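Local coordinates for protein succinylglutamate desuccinylase (Vibrio cholerae, PDB 2G9D) that probably hydrolyses N-succinyl-L-glutamate to succinate and L-glutamate with one zinc ion per subunit, the last step of arginine degradation by the AST pathway, at residues Cys156-Gly160 and Val311-Arg315. Coordinates in Å, arbitrary orientation, origin at the centre of the assembly. Residue numbers count along the deposited sequence, not the author numbering.
Sequences CAIRG and VFPNR
Where a catalytic domain meets a C-terminal barrel-sandwich hybrid domain, two loops can contribute part of the interface, and Cys156-Gly160 with Val311-Arg315 is a compact example. Cys156 and Ala157 end an extended strand; Ile158 (phi/psi -62/-1) then turns the chain, and the backbone of Arg159 is nearly fully extended (-175/-175). In the other segment, Phe312 takes a left-handed backbone conformation (56/39) that redirects the loop into Pro313. The backbones stay apart, CA of Ile158 and CA of Phe312 being 7.9 Å from each other, so side chains bridge the gap; 209 Å² is buried, both segments summed.

Arg159, its side chain bent with chi1 p, chi2 136° and chi3 p, donates a hydrogen bond from NH1 to the main-chain O of Pro313 at 2.6 Å. The same guanidinium lies against the proline ring, NH1 to Pro313 CD being 3.5 Å, with Pro313 CB over one face. The apolar link is Ile158, chi1 p and chi2 t, whose CD1 comes 4.2 Å from Phe312 CD2; the Phe312 CA-to-CB bond points away, but chi1 m brings the ring back.

In this AspA/AstE-family enzyme the contact borders the predicted active site: the side chains of Phe312 and Glu219, the predicted catalytic residue, approach to about 4 Å at their nearest atoms, those of Ile158 and predicted zinc ligand Glu66 to about 5 Å. Ala157 is backbone hydrogen-bonded to Gly221, just beyond strand 214-220, while Val311 and Phe312 pack on strand 322-334.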
loop_
_atom_site.group_PDB
_atom_site.type_symbol
_atom_site.label_atom_id
_atom_site.label_comp_id
_atom_site.label_asym_id
_atom_site.label_seq_id
_atom_site.Cartn_x
_atom_site.Cartn_y
_atom_site.Cartn_z
ATOM N N CYS A 156 -2.839 -1.017 -6.641
ATOM C CA CYS A 156 -4.033 -0.843 -7.439
ATOM C C CYS A 156 -4.900 -2.079 -7.413
ATOM O O CYS A 156 -4.409 -3.201 -7.263
ATOM C CB CYS A 156 -3.671 -0.485 -8.874
ATOM S SG CYS A 156 -3.386 1.264 -9.043
ATOM N N ALA A 157 -6.199 -1.844 -7.563
ATOM C CA ALA A 157 -7.206 -2.893 -7.548
ATOM C C ALA A 157 -7.075 -3.925 -8.670
ATOM O O ALA A 157 -7.167 -3.599 -9.844
ATOM C CB ALA A 157 -8.583 -2.254 -7.590
ATOM N N ILE A 158 -6.871 -5.180 -8.288
ATOM C CA ILE A 158 -6.745 -6.281 -9.231
ATOM C C ILE A 158 -8.021 -6.476 -10.053
ATOM O O ILE A 158 -8.081 -7.357 -10.897
ATOM C CB ILE A 158 -6.436 -7.587 -8.476
ATOM C CG1 ILE A 158 -7.550 -7.876 -7.453
ATOM C CG2 ILE A 158 -5.111 -7.454 -7.741
ATOM C CD1 ILE A 158 -7.346 -9.149 -6.606
ATOM N N ARG A 159 -9.036 -5.652 -9.784
ATOM C CA ARG A 159 -10.331 -5.697 -10.475
ATOM C C ARG A 159 -11.241 -4.548 -10.015
ATOM O O ARG A 159 -10.829 -3.695 -9.234
ATOM C CB ARG A 159 -11.033 -7.025 -10.203
ATOM C CG ARG A 159 -11.281 -7.314 -8.716
ATOM C CD ARG A 159 -12.702 -7.869 -8.486
ATOM N NE ARG A 159 -12.946 -9.124 -9.195
ATOM C CZ ARG A 159 -12.328 -10.263 -8.915
ATOM N NH1 ARG A 159 -11.428 -10.305 -7.940
ATOM N NH2 ARG A 159 -12.616 -11.357 -9.605
ATOM N N GLY A 160 -12.479 -4.526 -10.496
ATOM C CA GLY A 160 -13.406 -3.470 -10.113
ATOM C C GLY A 160 -13.585 -3.308 -8.611
ATOM O O GLY A 160 -12.968 -4.035 -7.828
ATOM N N VAL A 311 -14.467 -8.989 -0.551
ATOM C CA VAL A 311 -13.332 -8.276 -1.112
ATOM C C VAL A 311 -12.265 -9.267 -1.561
ATOM O O VAL A 311 -12.201 -10.384 -1.052
ATOM C CB VAL A 311 -12.755 -7.280 -0.066
ATOM C CG1 VAL A 311 -11.561 -6.555 -0.626
ATOM C CG2 VAL A 311 -13.823 -6.260 0.321
ATOM N N PHE A 312 -11.443 -8.846 -2.523
ATOM C CA PHE A 312 -10.362 -9.662 -3.098
ATOM C C PHE A 312 -10.821 -10.995 -3.673
ATOM O O PHE A 312 -10.112 -11.996 -3.556
ATOM C CB PHE A 312 -9.264 -9.935 -2.069
ATOM C CG PHE A 312 -8.347 -8.779 -1.843
ATOM C CD1 PHE A 312 -8.747 -7.694 -1.072
ATOM C CD2 PHE A 312 -7.076 -8.767 -2.400
ATOM C CE1 PHE A 312 -7.899 -6.609 -0.851
ATOM C CE2 PHE A 312 -6.211 -7.684 -2.189
ATOM C CZ PHE A 312 -6.630 -6.601 -1.409
ATOM N N PRO A 313 -11.995 -11.024 -4.331
ATOM C CA PRO A 313 -12.519 -12.264 -4.913
ATOM C C PRO A 313 -11.518 -12.919 -5.866
ATOM O O PRO A 313 -11.625 -12.774 -7.087
ATOM C CB PRO A 313 -13.776 -11.800 -5.652
ATOM C CG PRO A 313 -14.125 -10.483 -5.006
ATOM C CD PRO A 313 -12.791 -9.867 -4.781
ATOM N N ASN A 314 -10.542 -13.634 -5.318
ATOM C CA ASN A 314 -9.559 -14.293 -6.167
ATOM C C ASN A 314 -10.130 -15.581 -6.748
ATOM O O ASN A 314 -10.986 -16.228 -6.145
ATOM C CB ASN A 314 -8.281 -14.600 -5.381
ATOM C CG ASN A 314 -7.054 -13.923 -5.974
ATOM O OD1 ASN A 314 -6.836 -13.961 -7.188
ATOM N ND2 ASN A 314 -6.241 -13.305 -5.116
ATOM N N ARG A 315 -9.659 -15.946 -7.932
ATOM C CA ARG A 315 -10.124 -17.162 -8.590
ATOM C C ARG A 315 -8.958 -18.151 -8.667
ATOM O O ARG A 315 -9.144 -19.376 -8.621
ATOM C CB ARG A 315 -10.660 -16.830 -9.996
ATOM C CG ARG A 315 -9.630 -16.269 -10.987
ATOM C CD ARG A 315 -10.298 -15.943 -12.327
ATOM N NE ARG A 315 -9.388 -16.074 -13.468
ATOM C CZ ARG A 315 -9.752 -15.931 -14.742
ATOM N NH1 ARG A 315 -11.013 -15.646 -15.052
ATOM N NH2 ARG A 315 -8.857 -16.085 -15.713
#